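Local structure of Mypaa.01249.c (Mycobacterium paratuberculosis, 3RD5) at residues A8-F14 with E35-A41; R191-H196 with L243-V249. The protein is of unknown specific function but is probably an oxidoreductase of the short-chain dehydrogenase/reductase family. All coordinates share one frame; numbering follows the deposited sequence. Where two conformers were deposited one is given.

Two ways of joining parts of a Rossmann-type fold, one at a helix end and one within the sheet, are illustrated here. Interaction 1 comes first along the chain and closes before interaction 2 opens; it lays the loop ahead of strand 18-22 against the end of helix 27-38. Interaction 2 lies within the sheet itself, where strand 191-195 receives strand 248-251 as its parallel neighbour. Their centres are about 19 Å apart and their nearest atoms about 10 Å, so they do not touch. Helix 226-240 reaches both: S240 and L236 meet side chains of interaction 1, Y237 and A238 those of interaction 2. One helix thus bridges the N-terminal loop and the late strands of the fold.

Interaction 1 (A8-F14 with E35-A41); sequences AADLPSF and ELARRGA
The C-terminal end of helix 27-38, the first helix of the Rossmann-type fold, is where the loop leading into strand 18-22 comes to rest, and R39 and F14 join the two. F14 N donates to R39 O at 2.8 Å. The R39 side chain bends at chi2 and chi3 (-58° and -73°), which sets its guanidinium against the backbone of L11 to S13. Its NE donates to L11 O at 3.1 Å; L11 O lies at the guanidinium edge but tilted from its plane, and NE comes from above the carbonyl plane. A weak second bond from NH2 goes to the same oxygen, so two nitrogens share this carbonyl, NE being the stronger donor.

The helix closes in a Schellman motif, with G40 as the C-prime residue at positive phi and A41 N bonded to L36 O. This turn brings A41 CB to 3.7 Å from F14 CB. On the inner side, L36 CD2 stands over the centre of one face of the F14 ring, 3.6 Å from the centroid and 10° off its normal, a CH-pi contact; both side chains also touch V19 of strand 18-22.

At the other end L11 CD1 lies 3.9 Å from E35 CB, the two side chains crossing at about a right angle. R38 was modelled in two conformers; in one, it holds E35 OE1 side-on through NE and NH2 in a salt bridge, and its further bond from NH2 to A8 O is weak and doubtful.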
loop_
_atom_site.group_PDB
_atom_site.type_symbol
_atom_site.label_atom_id
_atom_site.label_comp_id
_atom_site.label_asym_id
_atom_site.label_seq_id
_atom_site.Cartn_x
_atom_site.Cartn_y
_atom_site.Cartn_z
ATOM N N ALA A 8 -1.876 -14.586 -12.024
ATOM C CA ALA A 8 -3.067 -13.774 -12.301
ATOM C C ALA A 8 -4.117 -14.475 -13.172
ATOM O O ALA A 8 -5.291 -14.121 -13.107
ATOM C CB ALA A 8 -2.629 -12.408 -12.943
ATOM N N ALA A 9 -3.713 -15.517 -13.907
ATOM C CA ALA A 9 -4.662 -16.324 -14.658
ATOM C C ALA A 9 -5.715 -16.981 -13.761
ATOM O O ALA A 9 -6.809 -17.337 -14.216
ATOM C CB ALA A 9 -3.932 -17.380 -15.515
ATOM N N ASP A 10 -5.380 -17.106 -12.479
ATOM C CA ASP A 10 -6.225 -17.780 -11.501
ATOM C C ASP A 10 -7.124 -16.790 -10.754
ATOM O O ASP A 10 -7.853 -17.175 -9.851
ATOM C CB ASP A 10 -5.353 -18.549 -10.497
ATOM C CG ASP A 10 -4.482 -19.593 -11.172
ATOM O OD1 ASP A 10 -5.052 -20.441 -11.931
ATOM O OD2 ASP A 10 -3.259 -19.605 -10.956
ATOM N N LEU A 11 -7.091 -15.513 -11.126
ATOM C CA LEU A 11 -7.938 -14.550 -10.414
ATOM C C LEU A 11 -9.416 -14.887 -10.516
ATOM O O LEU A 11 -9.901 -15.215 -11.603
ATOM C CB LEU A 11 -7.772 -13.138 -10.961
ATOM C CG LEU A 11 -6.728 -12.250 -10.432
ATOM C CD1 LEU A 11 -6.622 -11.006 -11.332
ATOM C CD2 LEU A 11 -6.929 -11.870 -8.897
ATOM N N PRO A 12 -10.155 -14.783 -9.403
ATOM C CA PRO A 12 -11.601 -14.930 -9.466
ATOM C C PRO A 12 -12.272 -13.680 -10.057
ATOM O O PRO A 12 -11.623 -12.638 -10.262
ATOM C CB PRO A 12 -11.996 -15.109 -8.006
ATOM C CG PRO A 12 -11.056 -14.289 -7.289
ATOM C CD PRO A 12 -9.716 -14.453 -8.031
ATOM N N SER A 13 -13.557 -13.772 -10.306
ATOM C CA SER A 13 -14.311 -12.625 -10.786
ATOM C C SER A 13 -14.335 -11.511 -9.732
ATOM O O SER A 13 -14.453 -11.755 -8.533
ATOM C CB SER A 13 -15.734 -13.034 -11.112
ATOM O OG SER A 13 -16.515 -11.917 -11.556
ATOM N N PHE A 14 -14.210 -10.265 -10.223
ATOM C CA PHE A 14 -14.426 -9.060 -9.428
ATOM C C PHE A 14 -15.648 -8.278 -9.942
ATOM O O PHE A 14 -15.772 -7.071 -9.641
ATOM C CB PHE A 14 -13.169 -8.159 -9.404
ATOM C CG PHE A 14 -12.146 -8.573 -8.367
ATOM C CD1 PHE A 14 -11.393 -9.747 -8.533
ATOM C CD2 PHE A 14 -11.936 -7.805 -7.203
ATOM C CE1 PHE A 14 -10.479 -10.119 -7.545
ATOM C CE2 PHE A 14 -11.017 -8.198 -6.262
ATOM C CZ PHE A 14 -10.325 -9.372 -6.433
ATOM N N GLU A 35 -5.337 -6.201 -14.488
ATOM C CA GLU A 35 -5.817 -7.557 -14.249
ATOM C C GLU A 35 -7.136 -7.552 -13.484
ATOM O O GLU A 35 -8.029 -8.354 -13.773
ATOM C CB GLU A 35 -4.773 -8.384 -13.504
ATOM C CG GLU A 35 -3.482 -8.617 -14.278
ATOM C CD GLU A 35 -3.611 -9.579 -15.455
ATOM O OE1 GLU A 35 -4.582 -10.325 -15.553
ATOM O OE2 GLU A 35 -2.649 -9.647 -16.264
ATOM N N LEU A 36 -7.292 -6.660 -12.512
ATOM C CA LEU A 36 -8.577 -6.597 -11.823
ATOM C C LEU A 36 -9.716 -6.110 -12.740
ATOM O O LEU A 36 -10.850 -6.638 -12.711
ATOM C CB LEU A 36 -8.475 -5.696 -10.582
ATOM C CG LEU A 36 -7.566 -6.268 -9.517
ATOM C CD1 LEU A 36 -7.248 -5.204 -8.456
ATOM C CD2 LEU A 36 -8.225 -7.522 -8.876
ATOM N N ALA A 37 -9.440 -5.119 -13.587
ATOM C CA ALA A 37 -10.440 -4.648 -14.529
ATOM C C ALA A 37 -10.835 -5.758 -15.531
ATOM O O ALA A 37 -11.995 -5.854 -15.923
ATOM C CB ALA A 37 -9.930 -3.375 -15.283
ATOM N N ARG A 38 -9.866 -6.557 -15.969
ATOM C CA ARG A 38 -10.149 -7.682 -16.895
ATOM C C ARG A 38 -11.126 -8.691 -16.263
ATOM O O ARG A 38 -11.843 -9.389 -16.989
ATOM C CB ARG A 38 -8.827 -8.382 -17.298
ATOM C CG ARG A 38 -8.933 -9.624 -18.168
ATOM C CD ARG A 38 -7.603 -10.433 -18.344
ATOM N NE ARG A 38 -6.919 -10.838 -17.076
ATOM C CZ ARG A 38 -7.172 -11.969 -16.396
ATOM N NH1 ARG A 38 -8.105 -12.822 -16.831
ATOM N NH2 ARG A 38 -6.519 -12.222 -15.249
ATOM N N ARG A 39 -11.129 -8.756 -14.923
ATOM C CA ARG A 39 -12.018 -9.647 -14.164
ATOM C C ARG A 39 -13.302 -8.956 -13.699
ATOM O O ARG A 39 -14.046 -9.519 -12.889
ATOM C CB ARG A 39 -11.270 -10.301 -13.013
ATOM C CG ARG A 39 -10.077 -11.197 -13.480
ATOM C CD ARG A 39 -10.447 -12.273 -14.380
ATOM N NE ARG A 39 -11.151 -13.328 -13.676
ATOM C CZ ARG A 39 -12.125 -14.086 -14.165
ATOM N NH1 ARG A 39 -12.592 -13.934 -15.418
ATOM N NH2 ARG A 39 -12.645 -15.020 -13.387
ATOM N N GLY A 40 -13.597 -7.778 -14.253
ATOM C CA GLY A 40 -14.865 -7.107 -14.028
ATOM C C GLY A 40 -14.904 -6.074 -12.930
ATOM O O GLY A 40 -15.980 -5.519 -12.654
ATOM N N ALA A 41 -13.766 -5.770 -12.316
ATOM C CA ALA A 41 -13.750 -4.756 -11.249
ATOM C C ALA A 41 -13.976 -3.357 -11.787
ATOM O O ALA A 41 -13.529 -3.012 -12.887
ATOM C CB ALA A 41 -12.414 -4.736 -10.499
HETATM O O HOH W 1 -16.130 -11.721 -14.300
#

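Interaction 2 (R191-H196 with L243-V249); sequences RALAAH and LPGDSFV
The F248 ring turns its edge to the neighbouring strand, with A194 C and A195 N in its plane, while A194 CB lies obliquely 3.6 Å from F248 CD1. With CG anti to the backbone N (chi1 -175°), the ring reaches on to H196, whose CD2 is 3.5 Å from F248 CZ, an oblique aromatic pair with planes at 48°. The third flat group, the R191 guanidinium, takes L243 O at its edge: L243 O lies in the guanidinium plane, and NH1 donates to it from above the carbonyl plane over 2.9 Å, at 159°, and also forms a salt bridge with D242.

The backbones form the parallel ladder that adds strand 248-251 to the Rossmann-type sheet. A194 pairs with F248 and A195 with V249: A194 N donates to S247 O, V249 N to A194 O at 2.9 Å, and H196 N to V249 O at 3.0 Å. The type II turn from P244 to S247 leads into the ladder, and its D246 N meets A192 O at 2.8 Å. S247 OG closes back on P244 O at 2.7 Å, while the D246 carboxylate pairs with R264 in a salt bridge and with S177 in a hydrogen bond. The backbone bonds thus fix the strand register in a buried setting, and the arginine and serine bonds satisfy carbonyls of the approach that the ladder does not use.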
loop_
_atom_site.group_PDB
_atom_site.type_symbol
_atom_site.label_atom_id
_atom_site.label_comp_id
_atom_site.label_asym_id
_atom_site.label_seq_id
_atom_site.Cartn_x
_atom_site.Cartn_y
_atom_site.Cartn_z
ATOM N N ARG A 191 -10.413 -7.014 6.745
ATOM C CA ARG A 191 -9.041 -7.545 6.952
ATOM C C ARG A 191 -8.024 -6.550 6.423
ATOM O O ARG A 191 -8.252 -5.861 5.420
ATOM C CB ARG A 191 -8.828 -8.888 6.259
ATOM C CG ARG A 191 -9.462 -9.995 6.978
ATOM C CD ARG A 191 -9.461 -11.264 6.133
ATOM N NE ARG A 191 -10.567 -11.238 5.175
ATOM C CZ ARG A 191 -10.932 -12.273 4.438
ATOM N NH1 ARG A 191 -10.182 -13.366 4.406
ATOM N NH2 ARG A 191 -12.044 -12.189 3.714
ATOM N N ALA A 192 -6.875 -6.514 7.083
ATOM C CA ALA A 192 -5.678 -5.805 6.623
ATOM C C ALA A 192 -4.613 -6.811 6.265
ATOM O O ALA A 192 -4.234 -7.643 7.082
ATOM C CB ALA A 192 -5.167 -4.843 7.744
ATOM N N LEU A 193 -4.120 -6.729 5.029
ATOM C CA LEU A 193 -3.139 -7.669 4.473
ATOM C C LEU A 193 -2.017 -6.891 3.861
ATOM O O LEU A 193 -2.130 -5.697 3.578
ATOM C CB LEU A 193 -3.803 -8.546 3.379
ATOM C CG LEU A 193 -5.111 -9.230 3.764
ATOM C CD1 LEU A 193 -5.773 -9.931 2.551
ATOM C CD2 LEU A 193 -4.865 -10.244 4.862
ATOM N N ALA A 194 -0.896 -7.555 3.622
ATOM C CA ALA A 194 0.231 -6.939 2.937
ATOM C C ALA A 194 0.771 -7.868 1.866
ATOM O O ALA A 194 0.529 -9.071 1.884
ATOM C CB ALA A 194 1.356 -6.553 3.965
ATOM N N ALA A 195 1.499 -7.286 0.910
ATOM C CA ALA A 195 2.163 -8.011 -0.175
ATOM C C ALA A 195 3.449 -7.307 -0.498
ATOM O O ALA A 195 3.623 -6.121 -0.195
ATOM C CB ALA A 195 1.247 -8.054 -1.445
ATOM N N HIS A 196 4.384 -8.002 -1.149
ATOM C CA HIS A 196 5.547 -7.336 -1.706
ATOM C C HIS A 196 5.937 -7.973 -3.031
ATOM O O HIS A 196 5.700 -9.167 -3.223
ATOM C CB HIS A 196 6.730 -7.322 -0.703
ATOM C CG HIS A 196 7.474 -8.607 -0.607
ATOM N ND1 HIS A 196 8.583 -8.873 -1.391
ATOM C CD2 HIS A 196 7.258 -9.706 0.152
ATOM C CE1 HIS A 196 9.017 -10.084 -1.098
ATOM N NE2 HIS A 196 8.232 -10.630 -0.175
ATOM N N LEU A 243 -7.521 -15.130 2.954
ATOM C CA LEU A 243 -6.335 -15.153 3.813
ATOM C C LEU A 243 -6.678 -14.637 5.201
ATOM O O LEU A 243 -7.500 -13.710 5.336
ATOM C CB LEU A 243 -5.237 -14.253 3.234
ATOM C CG LEU A 243 -4.672 -14.717 1.900
ATOM C CD1 LEU A 243 -3.948 -13.600 1.152
ATOM C CD2 LEU A 243 -3.684 -15.881 2.137
ATOM N N PRO A 244 -6.042 -15.193 6.244
ATOM C CA PRO A 244 -6.209 -14.618 7.560
ATOM C C PRO A 244 -5.721 -13.165 7.618
ATOM O O PRO A 244 -4.813 -12.761 6.903
ATOM C CB PRO A 244 -5.298 -15.481 8.441
ATOM C CG PRO A 244 -4.948 -16.658 7.695
ATOM C CD PRO A 244 -5.162 -16.361 6.227
ATOM N N GLY A 245 -6.352 -12.378 8.478
ATOM C CA GLY A 245 -5.906 -11.023 8.726
ATOM C C GLY A 245 -4.443 -10.967 9.131
ATOM O O GLY A 245 -3.921 -11.897 9.754
ATOM N N ASP A 246 -3.768 -9.908 8.688
ATOM C CA ASP A 246 -2.316 -9.733 8.881
ATOM C C ASP A 246 -1.459 -10.771 8.187
ATOM O O ASP A 246 -0.322 -11.012 8.595
ATOM C CB ASP A 246 -1.926 -9.588 10.384
ATOM C CG ASP A 246 -0.545 -8.966 10.590
ATOM O OD1 ASP A 246 -0.037 -8.307 9.729
ATOM O OD2 ASP A 246 0.011 -9.232 11.687
ATOM N N SER A 247 -1.937 -11.342 7.092
ATOM C CA SER A 247 -1.082 -12.146 6.236
ATOM C C SER A 247 -0.221 -11.235 5.386
ATOM O O SER A 247 -0.672 -10.158 4.988
ATOM C CB SER A 247 -1.899 -13.013 5.297
ATOM O OG SER A 247 -2.653 -13.994 5.973
ATOM N N PHE A 248 0.986 -11.667 5.076
ATOM C CA PHE A 248 1.929 -10.982 4.192
ATOM C C PHE A 248 2.269 -11.967 3.058
ATOM O O PHE A 248 2.689 -13.096 3.375
ATOM C CB PHE A 248 3.203 -10.690 4.989
ATOM C CG PHE A 248 4.266 -9.874 4.284
ATOM C CD1 PHE A 248 3.982 -8.965 3.290
ATOM C CD2 PHE A 248 5.592 -10.013 4.688
ATOM C CE1 PHE A 248 4.985 -8.135 2.719
ATOM C CE2 PHE A 248 6.583 -9.198 4.140
ATOM C CZ PHE A 248 6.293 -8.279 3.158
ATOM N N VAL A 249 2.025 -11.568 1.802
ATOM C CA VAL A 249 2.114 -12.427 0.618
ATOM C C VAL A 249 3.311 -11.978 -0.216
ATOM O O VAL A 249 3.539 -10.783 -0.449
ATOM C CB VAL A 249 0.806 -12.263 -0.260
ATOM C CG1 VAL A 249 0.933 -12.967 -1.654
ATOM C CG2 VAL A 249 -0.399 -12.850 0.579
#